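Local coordinates for protein C-domain type II peptide synthetase (PDB 4ZNM) that belongs to the condensation-domain family of peptide synthetases, whose two lobes each resemble a CoA-dependent acyltransferase, at residues A159-R170 against R298-S309. Residues are numbered along the deposited sequence; the frame is centred on the assembly and turned at random.
Sequences AADAWAMHVIAR and RNNSRFEDTVGS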
ATOM      1  N   ALA A 159       0.073  -1.906 -11.612  1.00 18.95           N
ATOM      2  CA  ALA A 159      -0.951  -2.837 -12.056  1.00 21.03           C
ATOM      3  C   ALA A 159      -1.877  -3.308 -10.923  1.00 20.74           C
ATOM      4  O   ALA A 159      -2.957  -3.785 -11.191  1.00 24.23           O
ATOM      5  CB  ALA A 159      -0.285  -4.059 -12.702  1.00 22.42           C
ATOM      6  N   ALA A 160      -1.435  -3.209  -9.673  1.00 16.68           N
ATOM      7  CA  ALA A 160      -2.169  -3.766  -8.539  1.00 19.20           C
ATOM      8  C   ALA A 160      -1.836  -3.035  -7.272  1.00 16.43           C
ATOM      9  O   ALA A 160      -0.681  -2.712  -7.022  1.00 19.65           O
ATOM     10  CB  ALA A 160      -1.837  -5.279  -8.388  1.00 22.82           C
ATOM     11  N   ASP A 161      -2.861  -2.742  -6.487  1.00 17.84           N
ATOM     12  CA  ASP A 161      -2.707  -2.299  -5.108  1.00 19.84           C
ATOM     13  C   ASP A 161      -3.054  -3.437  -4.104  1.00 21.79           C
ATOM     14  O   ASP A 161      -3.266  -4.586  -4.509  1.00 20.12           O
ATOM     15  CB  ASP A 161      -3.575  -1.050  -4.856  1.00 17.94           C
ATOM     16  CG  ASP A 161      -5.080  -1.249  -5.214  1.00 20.20           C
ATOM     17  OD1 ASP A 161      -5.574  -2.406  -5.282  1.00 21.51           O
ATOM     18  OD2 ASP A 161      -5.779  -0.204  -5.383  1.00 22.65           O
ATOM     19  N   ALA A 162      -3.061  -3.131  -2.807  1.00 18.03           N
ATOM     20  CA  ALA A 162      -3.270  -4.174  -1.786  1.00 19.71           C
ATOM     21  C   ALA A 162      -4.601  -4.889  -1.990  1.00 20.49           C
ATOM     22  O   ALA A 162      -4.668  -6.123  -1.947  1.00 23.77           O
ATOM     23  CB  ALA A 162      -3.174  -3.595  -0.392  1.00 21.51           C
ATOM     24  N   TRP A 163      -5.646  -4.137  -2.283  1.00 21.40           N
ATOM     25  CA  TRP A 163      -6.975  -4.727  -2.479  1.00 20.00           C
ATOM     26  C   TRP A 163      -6.946  -5.663  -3.685  1.00 22.84           C
ATOM     27  O   TRP A 163      -7.488  -6.789  -3.652  1.00 22.13           O
ATOM     28  CB  TRP A 163      -8.035  -3.617  -2.646  1.00 20.62           C
ATOM     29  CG  TRP A 163      -9.439  -4.091  -2.910  1.00 29.99           C
ATOM     30  CD1 TRP A 163      -9.898  -4.668  -4.038  1.00 34.49           C
ATOM     31  CD2 TRP A 163     -10.570  -3.971  -2.035  1.00 62.53           C
ATOM     32  NE1 TRP A 163     -11.234  -4.932  -3.928  1.00 43.66           N
ATOM     33  CE2 TRP A 163     -11.673  -4.516  -2.708  1.00 64.94           C
ATOM     34  CE3 TRP A 163     -10.748  -3.471  -0.745  1.00 95.36           C
ATOM     35  CZ2 TRP A 163     -12.944  -4.569  -2.142  1.00 84.25           C
ATOM     36  CZ3 TRP A 163     -12.009  -3.528  -0.180  1.00 99.12           C
ATOM     37  CH2 TRP A 163     -13.091  -4.076  -0.879  1.00 96.20           C
ATOM     38  N   ALA A 164      -6.254  -5.239  -4.734  1.00 19.09           N
ATOM     39  CA  ALA A 164      -6.115  -6.074  -5.930  1.00 18.23           C
ATOM     40  C   ALA A 164      -5.399  -7.383  -5.638  1.00 17.54           C
ATOM     41  O   ALA A 164      -5.720  -8.400  -6.237  1.00 18.55           O
ATOM     42  CB  ALA A 164      -5.361  -5.315  -7.050  1.00 25.00           C
HETATM   43  N   MSE A 165      -4.412  -7.354  -4.746  1.00 15.71           N
HETATM   44  CA  MSE A 165      -3.642  -8.561  -4.411  1.00 18.69           C
HETATM   45  C   MSE A 165      -4.564  -9.567  -3.670  1.00 18.33           C
HETATM   46  O   MSE A 165      -4.501 -10.762  -3.877  1.00 17.36           O
HETATM   47  CB  MSE A 165      -2.428  -8.225  -3.538  1.00 20.02           C
HETATM   48  CG  MSE A 165      -1.301  -7.502  -4.244  1.00 80.57           C
HETATM   49 SE   MSE A 165      -0.426  -8.575  -5.588  1.00100.66          SE
HETATM   50  CE  MSE A 165      -0.026 -10.138  -4.531  1.00160.78           C
ATOM     51  N   HIS A 166      -5.429  -9.058  -2.823  1.00 19.81           N
ATOM     52  CA  HIS A 166      -6.422  -9.915  -2.155  1.00 19.60           C
ATOM     53  C   HIS A 166      -7.319 -10.574  -3.226  1.00 26.72           C
ATOM     54  O   HIS A 166      -7.523 -11.793  -3.194  1.00 26.81           O
ATOM     55  CB  HIS A 166      -7.215  -9.112  -1.161  1.00 22.35           C
ATOM     56  CG  HIS A 166      -8.410  -9.826  -0.627  1.00 36.82           C
ATOM     57  ND1 HIS A 166      -8.439 -10.388   0.633  1.00 47.07           N
ATOM     58  CD2 HIS A 166      -9.625 -10.078  -1.182  1.00 42.78           C
ATOM     59  CE1 HIS A 166      -9.619 -10.952   0.834  1.00 48.58           C
ATOM     60  NE2 HIS A 166     -10.356 -10.782  -0.254  1.00 42.97           N
ATOM     61  N   VAL A 167      -7.788  -9.795  -4.206  1.00 23.34           N
ATOM     62  CA  VAL A 167      -8.613 -10.319  -5.304  1.00 18.94           C
ATOM     63  C   VAL A 167      -7.858 -11.377  -6.134  1.00 18.81           C
ATOM     64  O   VAL A 167      -8.423 -12.426  -6.490  1.00 21.50           O
ATOM     65  CB  VAL A 167      -9.128  -9.176  -6.213  1.00 23.89           C
ATOM     66  CG1 VAL A 167      -9.809  -9.739  -7.486  1.00 21.96           C
ATOM     67  CG2 VAL A 167     -10.145  -8.278  -5.446  1.00 21.55           C
ATOM     68  N   ILE A 168      -6.580 -11.138  -6.426  1.00 19.07           N
ATOM     69  CA  ILE A 168      -5.794 -12.047  -7.255  1.00 17.66           C
ATOM     70  C   ILE A 168      -5.667 -13.424  -6.583  1.00 19.19           C
ATOM     71  O   ILE A 168      -5.741 -14.473  -7.231  1.00 21.85           O
ATOM     72  CB  ILE A 168      -4.423 -11.455  -7.533  1.00 19.14           C
ATOM     73  CG1 ILE A 168      -4.557 -10.231  -8.458  1.00 20.25           C
ATOM     74  CG2 ILE A 168      -3.469 -12.513  -8.167  1.00 22.25           C
ATOM     75  CD1 ILE A 168      -3.272  -9.394  -8.539  1.00 22.73           C
ATOM     76  N   ALA A 169      -5.429 -13.398  -5.279  1.00 17.92           N
ATOM     77  CA  ALA A 169      -5.238 -14.604  -4.509  1.00 23.56           C
ATOM     78  C   ALA A 169      -6.561 -15.368  -4.459  1.00 28.04           C
ATOM     79  O   ALA A 169      -6.590 -16.589  -4.648  1.00 21.67           O
ATOM     80  CB  ALA A 169      -4.727 -14.273  -3.112  1.00 23.11           C
ATOM     81  N   ARG A 170      -7.661 -14.641  -4.278  1.00 20.72           N
ATOM     82  CA  ARG A 170      -8.968 -15.292  -4.171  1.00 19.19           C
ATOM     83  C   ARG A 170      -9.322 -15.941  -5.492  1.00 21.24           C
ATOM     84  O   ARG A 170      -9.726 -17.116  -5.541  1.00 20.65           O
ATOM     85  CB  ARG A 170     -10.077 -14.330  -3.759  1.00 25.13           C
ATOM     86  CG  ARG A 170     -11.436 -15.052  -3.758  1.00 30.86           C
ATOM     87  CD  ARG A 170     -12.574 -14.195  -4.032  1.00 53.79           C
ATOM     88  NE  ARG A 170     -12.523 -13.526  -5.324  1.00 57.01           N
ATOM     89  CZ  ARG A 170     -13.425 -12.618  -5.673  1.00 49.06           C
ATOM     90  NH1 ARG A 170     -14.398 -12.346  -4.820  1.00 52.38           N
ATOM     91  NH2 ARG A 170     -13.371 -11.984  -6.847  1.00 35.21           N
ATOM     92  N   ARG A 298     -11.683   3.077  -3.984  1.00 22.58           N
ATOM     93  CA  ARG A 298     -12.705   2.102  -4.408  1.00 27.85           C
ATOM     94  C   ARG A 298     -14.092   2.342  -3.816  1.00 35.84           C
ATOM     95  O   ARG A 298     -14.789   1.407  -3.398  1.00 36.77           O
ATOM     96  CB  ARG A 298     -12.239   0.702  -4.045  1.00 34.61           C
ATOM     97  CG  ARG A 298     -10.984   0.337  -4.850  1.00 37.00           C
ATOM     98  CD  ARG A 298     -10.551  -1.015  -4.505  1.00 31.18           C
ATOM     99  NE  ARG A 298      -9.351  -1.482  -5.189  1.00 26.86           N
ATOM    100  CZ  ARG A 298      -9.338  -2.337  -6.211  1.00 26.56           C
ATOM    101  NH1 ARG A 298     -10.464  -2.757  -6.774  1.00 22.50           N
ATOM    102  NH2 ARG A 298      -8.180  -2.767  -6.681  1.00 25.30           N
ATOM    103  N   ASN A 299     -14.501   3.598  -3.838  1.00 44.50           N
ATOM    104  CA  ASN A 299     -15.846   3.987  -3.414  1.00 51.07           C
ATOM    105  C   ASN A 299     -16.912   3.317  -4.293  1.00 44.93           C
ATOM    106  O   ASN A 299     -17.967   2.939  -3.821  1.00 49.61           O
ATOM    107  CB  ASN A 299     -15.988   5.508  -3.491  1.00 64.58           C
ATOM    108  CG  ASN A 299     -14.774   6.230  -2.938  1.00 68.46           C
ATOM    109  OD1 ASN A 299     -13.647   6.081  -3.448  1.00 64.19           O
ATOM    110  ND2 ASN A 299     -14.990   7.018  -1.895  1.00 77.95           N
ATOM    111  N   ASN A 300     -16.623   3.184  -5.582  1.00 39.72           N
ATOM    112  CA  ASN A 300     -17.590   2.651  -6.536  1.00 34.84           C
ATOM    113  C   ASN A 300     -17.558   1.126  -6.548  1.00 34.94           C
ATOM    114  O   ASN A 300     -16.637   0.529  -7.101  1.00 28.06           O
ATOM    115  CB  ASN A 300     -17.288   3.211  -7.920  1.00 41.11           C
ATOM    116  CG  ASN A 300     -18.326   2.832  -8.933  1.00 44.90           C
ATOM    117  OD1 ASN A 300     -19.100   1.897  -8.720  1.00 42.05           O
ATOM    118  ND2 ASN A 300     -18.350   3.555 -10.059  1.00 52.08           N
ATOM    119  N   SER A 301     -18.582   0.500  -5.972  1.00 37.29           N
ATOM    120  CA  SER A 301     -18.579  -0.950  -5.755  1.00 34.50           C
ATOM    121  C   SER A 301     -18.617  -1.780  -7.046  1.00 34.26           C
ATOM    122  O   SER A 301     -18.311  -2.973  -7.019  1.00 31.85           O
ATOM    123  CB  SER A 301     -19.749  -1.345  -4.847  1.00 41.51           C
ATOM    124  OG  SER A 301     -20.992  -1.348  -5.534  1.00 47.70           O
ATOM    125  N   ARG A 302     -18.968  -1.170  -8.178  1.00 29.19           N
ATOM    126  CA  ARG A 302     -18.787  -1.833  -9.481  1.00 29.45           C
ATOM    127  C   ARG A 302     -17.359  -2.418  -9.629  1.00 28.29           C
ATOM    128  O   ARG A 302     -17.157  -3.394 -10.338  1.00 28.61           O
ATOM    129  CB  ARG A 302     -19.085  -0.836 -10.621  1.00 35.28           C
ATOM    130  CG  ARG A 302     -18.645  -1.225 -12.025  1.00 44.16           C
ATOM    131  CD  ARG A 302     -19.606  -2.179 -12.687  1.00 66.17           C
ATOM    132  NE  ARG A 302     -19.186  -2.518 -14.050  1.00 86.26           N
ATOM    133  CZ  ARG A 302     -19.073  -3.758 -14.534  1.00 95.61           C
ATOM    134  NH1 ARG A 302     -19.348  -4.822 -13.784  1.00107.38           N
ATOM    135  NH2 ARG A 302     -18.676  -3.938 -15.788  1.00 97.42           N
ATOM    136  N   PHE A 303     -16.369  -1.816  -8.976  1.00 27.68           N
ATOM    137  CA  PHE A 303     -14.976  -2.202  -9.213  1.00 33.25           C
ATOM    138  C   PHE A 303     -14.326  -3.053  -8.091  1.00 36.81           C
ATOM    139  O   PHE A 303     -13.118  -3.242  -8.067  1.00 30.74           O
ATOM    140  CB  PHE A 303     -14.168  -0.923  -9.506  1.00 28.59           C
ATOM    141  CG  PHE A 303     -14.671  -0.202 -10.724  1.00 28.06           C
ATOM    142  CD1 PHE A 303     -14.434  -0.716 -11.979  1.00 30.30           C
ATOM    143  CD2 PHE A 303     -15.431   0.926 -10.612  1.00 28.22           C
ATOM    144  CE1 PHE A 303     -14.930  -0.098 -13.106  1.00 30.30           C
ATOM    145  CE2 PHE A 303     -15.943   1.540 -11.738  1.00 36.62           C
ATOM    146  CZ  PHE A 303     -15.687   1.027 -12.982  1.00 27.01           C
ATOM    147  N   GLU A 304     -15.134  -3.663  -7.231  1.00 33.73           N
ATOM    148  CA  GLU A 304     -14.593  -4.392  -6.074  1.00 28.82           C
ATOM    149  C   GLU A 304     -13.904  -5.715  -6.429  1.00 34.00           C
ATOM    150  O   GLU A 304     -13.117  -6.218  -5.649  1.00 31.57           O
ATOM    151  CB  GLU A 304     -15.721  -4.673  -5.053  1.00 28.67           C
ATOM    152  CG  GLU A 304     -16.821  -5.601  -5.533  1.00 48.48           C
ATOM    153  CD  GLU A 304     -18.004  -5.648  -4.560  1.00 54.13           C
ATOM    154  OE1 GLU A 304     -18.924  -6.465  -4.782  1.00 57.29           O
ATOM    155  OE2 GLU A 304     -18.005  -4.869  -3.577  1.00 53.03           O
ATOM    156  N   ASP A 305     -14.241  -6.291  -7.581  1.00 34.74           N
ATOM    157  CA  ASP A 305     -13.552  -7.470  -8.089  1.00 32.70           C
ATOM    158  C   ASP A 305     -12.484  -7.116  -9.137  1.00 30.98           C
ATOM    159  O   ASP A 305     -12.009  -8.007  -9.858  1.00 27.40           O
ATOM    160  CB  ASP A 305     -14.573  -8.430  -8.697  1.00 32.54           C
ATOM    161  CG  ASP A 305     -15.578  -8.941  -7.653  1.00 39.07           C
ATOM    162  OD1 ASP A 305     -15.132  -9.292  -6.534  1.00 40.48           O
ATOM    163  OD2 ASP A 305     -16.802  -8.945  -7.922  1.00 39.38           O
ATOM    164  N   THR A 306     -12.145  -5.828  -9.234  1.00 26.98           N
ATOM    165  CA  THR A 306     -11.279  -5.328 -10.312  1.00 24.25           C
ATOM    166  C   THR A 306      -9.822  -5.229  -9.891  1.00 23.06           C
ATOM    167  O   THR A 306      -9.505  -4.563  -8.895  1.00 23.86           O
ATOM    168  CB  THR A 306     -11.689  -3.928 -10.798  1.00 24.12           C
ATOM    169  OG1 THR A 306     -13.035  -3.959 -11.278  1.00 26.77           O
ATOM    170  CG2 THR A 306     -10.758  -3.457 -11.951  1.00 23.47           C
ATOM    171  N   VAL A 307      -8.947  -5.818 -10.697  1.00 22.79           N
ATOM    172  CA  VAL A 307      -7.499  -5.686 -10.500  1.00 21.73           C
ATOM    173  C   VAL A 307      -7.007  -4.424 -11.179  1.00 21.78           C
ATOM    174  O   VAL A 307      -7.275  -4.146 -12.366  1.00 21.57           O
ATOM    175  CB  VAL A 307      -6.767  -6.957 -10.987  1.00 21.83           C
ATOM    176  CG1 VAL A 307      -5.236  -6.804 -10.933  1.00 20.84           C
ATOM    177  CG2 VAL A 307      -7.210  -8.153 -10.151  1.00 24.32           C
ATOM    178  N   GLY A 308      -6.304  -3.635 -10.381  1.00 21.96           N
ATOM    179  CA  GLY A 308      -5.720  -2.377 -10.799  1.00 19.80           C
ATOM    180  C   GLY A 308      -5.174  -1.648  -9.569  1.00 20.96           C
ATOM    181  O   GLY A 308      -5.332  -2.116  -8.445  1.00 21.63           O
ATOM    182  N   SER A 309      -4.549  -0.504  -9.764  1.00 24.48           N
ATOM    183  CA  SER A 309      -4.111   0.316  -8.639  1.00 22.26           C
ATOM    184  C   SER A 309      -4.991   1.569  -8.546  1.00 23.71           C
ATOM    185  O   SER A 309      -4.878   2.516  -9.329  1.00 21.20           O
ATOM    186  CB  SER A 309      -2.630   0.649  -8.789  1.00 31.04           C
ATOM    187  OG  SER A 309      -2.173   1.300  -7.629  1.00 39.69           O
TER
HETATM  188  O   HOH W   1      -7.507   0.091  -3.376  1.00 23.40           O
HETATM  189  O   HOH W   2     -12.381 -10.931  -9.583  1.00 27.64           O
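Ala160 and Gly308 bring their backbones together, CA to CA 4.4 Å, where the turn leading into helix 162-180 meets the loop between strands 288-295 and 312-319, and Asp161 N donates to Gly308 O. The HHxxxDG signature of condensation domains runs through this turn, with Ala162 in its glycine position. Asp161, the aspartate of that signature, is the helix N-cap: its OD1 accepts from Ala164 N and also forms a salt bridge with Arg298 NH2 (3.0 Å), met on the syn side. Its OD2 takes the backbone N of Phe310, just past the loop, and a water that links it to Arg298 NE.

Arg298 reaches in extended from CG to NE. Its NH1 and NH2 both hold Thr306 O, lying 2.9 and 3.1 Å from that oxygen, so the guanidinium ties the loop to itself as well as to the cap and is fixed against rotation. Trp163, with CG anti to the backbone N (chi1 178°), lays its indole against this group: the planes are 22° apart, and Arg298 CD sits over the five-membered ring in a CH-pi contact. At the ring's edge, NE1 gives a nearly straight bond to Glu304 O, 2.9 Å long.

Farther along, the helix packs Ile168 and Val167 on Val307 of the loop: Val307 CG2 lies 3.8 Å from Ile168 CG1 and 4.0 Å from Val167 CG1. Two turns beyond Trp163, Arg170 bends at chi3 to bring NH2 within 3.2 Å of Asp305 OD1, a salt bridge in which NH2 meets OD1 from above the carboxylate plane.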